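Local coordinates for protein 2-aminomuconic 6-semialdehyde dehydrogenase (Pseudomonas sp., PDB 7BZV) that probably oxidises 2-aminomuconic 6-semialdehyde with NAD+ in the meta-cleavage breakdown of 2-aminophenol, working as a tetramer, at residues V46-G49 against H50-L53; G58-T61 against A62-V66. One frame throughout, in Å; residues are numbered along the deposited sequence.

How the contacts relate
Contacts 1 and 2 follow one another along the chain, at the end of helix 39-52 and the start of helix 62-78 in the aldehyde dehydrogenase fold. Their centres lie about 17 Å apart, on the same side of the chain's centre. Contact 1 is partly buried: main-chain i to i+4 bonds make the helix, and its side chains add mostly packing within the segments, while the polar ends of His50 and Arg51 bind residues of other loops. Contact 2 lies at the surface, where a loop becomes a helix; there, side-chain oxygens and nitrogens do much of the bonding. Contact 2 also meets a second subunit, whereas no other chain touches contact 1.

Contact 1. Residues V46-G49 against H50-L53; sequences VKAG and HRAL
Val46 O accepts from His50 N, and the same i to i+4 step repeats three more times, which marks the last turns of the alpha-helix 39-52 in this aldehyde dehydrogenase. The first of these bonds is nearly straight, with an N-H...O angle of 171°, and the last, Leu53 N to Gly49 O, is more bent at 147°; Leu53 N also has a weak bond to His50 O at 3.3 Å.

On the side where Val46 meets the loop of His221, Asp223 and Ile224, Val46 and His50 run side by side and point the same way. The CG1 methyl of Val46 stands 3.8 Å from His50 CD2, and this carbon also lies 3.3 Å from Val46 O, so the imidazole rests beside the preceding turn. A chi1 of -78°, with CG opposite the carbonyl carbon, sets the ring obliquely beside that turn, and NE2 then bonds to Asp223 O in the same loop. Lys47 approaches obliquely: its chain bends at chi2 and chi3, bringing NZ within 4.0 Å of His50 CB. With an alanine in place of the histidine, Asp223 O would probably lose its ring donor and Val46 CG1 its aromatic neighbour. A bound sulfate, probably from the crystallisation liquor, sits near the histidine.

Farther round the helix, Arg51 turns back along the preceding turn. Its guanidinium forms a salt bridge through NH1 with Asp10 OD2, and Ala48 also packs on Asp10. Ala48 CA sits over one face of the guanidinium, toward its rim, 4.1 Å from Arg51 NH1.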
loop_
_atom_site.group_PDB
_atom_site.type_symbol
_atom_site.label_atom_id
_atom_site.label_comp_id
_atom_site.label_asym_id
_atom_site.label_seq_id
_atom_site.Cartn_x
_atom_site.Cartn_y
_atom_site.Cartn_z
ATOM N N VAL B 46 29.215 -3.386 -21.251
ATOM C CA VAL B 46 28.182 -4.307 -20.781
ATOM C C VAL B 46 28.813 -5.415 -19.949
ATOM O O VAL B 46 28.261 -5.857 -18.925
ATOM C CB VAL B 46 27.373 -4.862 -21.972
ATOM C CG1 VAL B 46 26.474 -6.004 -21.496
ATOM C CG2 VAL B 46 26.504 -3.749 -22.651
ATOM N N LYS B 47 29.975 -5.895 -20.388
ATOM C CA LYS B 47 30.624 -6.985 -19.682
ATOM C C LYS B 47 31.179 -6.511 -18.351
ATOM O O LYS B 47 31.068 -7.219 -17.347
ATOM C CB LYS B 47 31.705 -7.594 -20.587
ATOM C CG LYS B 47 31.103 -8.259 -21.851
ATOM C CD LYS B 47 30.028 -9.348 -21.518
ATOM C CE LYS B 47 30.333 -10.127 -20.209
ATOM N NZ LYS B 47 29.127 -10.844 -19.634
ATOM N N ALA B 48 31.739 -5.293 -18.315
ATOM C CA ALA B 48 32.137 -4.715 -17.039
ATOM C C ALA B 48 30.946 -4.560 -16.081
ATOM O O ALA B 48 31.103 -4.727 -14.869
ATOM C CB ALA B 48 32.816 -3.368 -17.262
ATOM N N GLY B 49 29.751 -4.248 -16.586
ATOM C CA GLY B 49 28.609 -4.122 -15.686
ATOM C C GLY B 49 28.223 -5.455 -15.073
ATOM O O GLY B 49 28.037 -5.570 -13.858
ATOM N N HIS B 50 28.112 -6.488 -15.913
ATOM C CA HIS B 50 27.800 -7.819 -15.410
ATOM C C HIS B 50 28.869 -8.287 -14.428
ATOM O O HIS B 50 28.560 -8.956 -13.435
ATOM C CB HIS B 50 27.646 -8.799 -16.585
ATOM C CG HIS B 50 26.325 -8.684 -17.278
ATOM N ND1 HIS B 50 25.131 -8.966 -16.649
ATOM C CD2 HIS B 50 26.004 -8.251 -18.522
ATOM C CE1 HIS B 50 24.132 -8.739 -17.483
ATOM N NE2 HIS B 50 24.634 -8.286 -18.621
ATOM N N ARG B 51 30.131 -7.947 -14.681
ATOM C CA ARG B 51 31.178 -8.347 -13.744
ATOM C C ARG B 51 31.050 -7.583 -12.434
ATOM O O ARG B 51 31.266 -8.149 -11.358
ATOM C CB ARG B 51 32.559 -8.139 -14.376
ATOM C CG ARG B 51 33.751 -8.302 -13.432
ATOM C CD ARG B 51 35.052 -7.719 -14.051
ATOM N NE ARG B 51 35.154 -8.059 -15.468
ATOM C CZ ARG B 51 35.555 -7.227 -16.424
ATOM N NH1 ARG B 51 35.930 -5.988 -16.136
ATOM N NH2 ARG B 51 35.577 -7.642 -17.676
ATOM N N ALA B 52 30.679 -6.298 -12.499
ATOM C CA ALA B 52 30.455 -5.536 -11.269
ATOM C C ALA B 52 29.391 -6.192 -10.395
ATOM O O ALA B 52 29.492 -6.187 -9.159
ATOM C CB ALA B 52 30.069 -4.103 -11.622
ATOM N N LEU B 53 28.377 -6.789 -11.010
ATOM C CA LEU B 53 27.358 -7.450 -10.219
ATOM C C LEU B 53 27.875 -8.721 -9.565
ATOM O O LEU B 53 27.204 -9.246 -8.668
ATOM C CB LEU B 53 26.148 -7.763 -11.107
ATOM C CG LEU B 53 25.475 -6.511 -11.676
ATOM C CD1 LEU B 53 24.321 -6.878 -12.584
ATOM C CD2 LEU B 53 25.007 -5.637 -10.527
#

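Contact 2. Residues G58-T61 against A62-V66; sequences GRTT and AAQRV
A capping box between Thr61 and Gln64 starts helix 62-78, with Thr61 as the N-cap. The reciprocal bonds that define it are both present: Gln64 N donates to Thr61 OG1 at 2.9 Å, and Thr61 N donates to Gln64 OE1 at 2.7 Å. The second bond has an N-H...O angle of 163° and meets the amide oxygen in its carbonyl plane, on a lone pair. With chi1 at 67°, the Thr61 hydroxyl lies between its backbone N and carbonyl carbon, facing the first turn; a weak bond from OG1 to Gln64 OE1 joins the two capping groups directly. The two side chains cross at about a right angle, and Gln64 CG comes within 3.3 Å of Thr61 OG1.

Arg65 continues the helix by giving its backbone N to Thr61 O at 3.0 Å. Its side chain returns to the loop, crossing that of Thr60 almost perpendicularly, while its NE hydrogen-bonds Ala169 O. Trp57 O also hydrogen-bonds the Thr60 hydroxyl, a bond within the loop. Leu117 of helix 95-119 packs against Ala62, Arg65 and Val66, and Asp128 of a second subunit packs against Thr61 and Ala62. Loop and helix are tied at the guanidinium edge, where Arg65 NH1 donates to Thr60 OG1 at 3.0 Å, the oxygen lying just 3° out of the guanidinium plane.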
loop_
_atom_site.group_PDB
_atom_site.type_symbol
_atom_site.label_atom_id
_atom_site.label_comp_id
_atom_site.label_asym_id
_atom_site.label_seq_id
_atom_site.Cartn_x
_atom_site.Cartn_y
_atom_site.Cartn_z
ATOM N N GLY B 58 27.206 -6.096 -6.309
ATOM C CA GLY B 58 26.255 -7.184 -6.244
ATOM C C GLY B 58 25.976 -7.634 -4.841
ATOM O O GLY B 58 24.980 -8.317 -4.605
ATOM N N ARG B 59 26.826 -7.255 -3.902
ATOM C CA ARG B 59 26.621 -7.597 -2.512
ATOM C C ARG B 59 26.088 -6.430 -1.689
ATOM O O ARG B 59 25.959 -6.580 -0.478
ATOM C CB ARG B 59 27.935 -8.100 -1.888
ATOM C CG ARG B 59 28.471 -9.387 -2.505
ATOM C CD ARG B 59 29.755 -9.865 -1.835
ATOM N NE ARG B 59 30.791 -8.833 -1.706
ATOM C CZ ARG B 59 31.807 -8.683 -2.555
ATOM N NH1 ARG B 59 31.923 -9.492 -3.606
ATOM N NH2 ARG B 59 32.716 -7.728 -2.354
ATOM N N THR B 60 25.808 -5.269 -2.288
ATOM C CA THR B 60 25.292 -4.151 -1.497
ATOM C C THR B 60 23.909 -4.466 -0.950
ATOM O O THR B 60 23.087 -5.105 -1.609
ATOM C CB THR B 60 25.186 -2.865 -2.315
ATOM O OG1 THR B 60 24.354 -3.102 -3.454
ATOM C CG2 THR B 60 26.586 -2.387 -2.735
ATOM N N THR B 61 23.656 -4.023 0.264
ATOM C CA THR B 61 22.284 -3.978 0.745
ATOM C C THR B 61 21.534 -2.753 0.194
ATOM O O THR B 61 22.138 -1.756 -0.210
ATOM C CB THR B 61 22.261 -3.898 2.258
ATOM O OG1 THR B 61 22.797 -2.640 2.655
ATOM C CG2 THR B 61 23.096 -5.058 2.911
ATOM N N ALA B 62 20.196 -2.815 0.255
ATOM C CA ALA B 62 19.383 -1.634 -0.040
ATOM C C ALA B 62 19.848 -0.443 0.780
ATOM O O ALA B 62 20.015 0.669 0.261
ATOM C CB ALA B 62 17.905 -1.924 0.234
ATOM N N ALA B 63 20.103 -0.658 2.063
ATOM C CA ALA B 63 20.520 0.459 2.894
ATOM C C ALA B 63 21.829 1.067 2.410
ATOM O O ALA B 63 22.021 2.290 2.468
ATOM C CB ALA B 63 20.641 0.014 4.348
ATOM N N GLN B 64 22.785 0.230 1.995
ATOM C CA GLN B 64 24.037 0.775 1.482
ATOM C C GLN B 64 23.793 1.576 0.220
ATOM O O GLN B 64 24.462 2.591 -0.022
ATOM C CB GLN B 64 25.049 -0.355 1.207
ATOM C CG GLN B 64 25.603 -0.986 2.456
ATOM C CD GLN B 64 26.373 -2.277 2.185
ATOM O OE1 GLN B 64 25.945 -3.129 1.412
ATOM N NE2 GLN B 64 27.525 -2.400 2.811
ATOM N N ARG B 65 22.872 1.116 -0.633
ATOM C CA ARG B 65 22.621 1.860 -1.863
ATOM C C ARG B 65 21.904 3.178 -1.567
ATOM O O ARG B 65 22.176 4.189 -2.213
ATOM C CB ARG B 65 21.872 0.957 -2.837
ATOM C CG ARG B 65 22.808 -0.196 -3.300
ATOM C CD ARG B 65 22.339 -0.905 -4.536
ATOM N NE ARG B 65 20.946 -1.289 -4.434
ATOM C CZ ARG B 65 20.516 -2.416 -3.887
ATOM N NH1 ARG B 65 21.374 -3.294 -3.388
ATOM N NH2 ARG B 65 19.228 -2.671 -3.853
ATOM N N VAL B 66 21.033 3.192 -0.562
ATOM C CA VAL B 66 20.466 4.450 -0.102
ATOM C C VAL B 66 21.594 5.436 0.161
ATOM O O VAL B 66 21.599 6.563 -0.357
ATOM C CB VAL B 66 19.599 4.231 1.154
ATOM C CG1 VAL B 66 19.260 5.599 1.775
ATOM C CG2 VAL B 66 18.294 3.465 0.824
#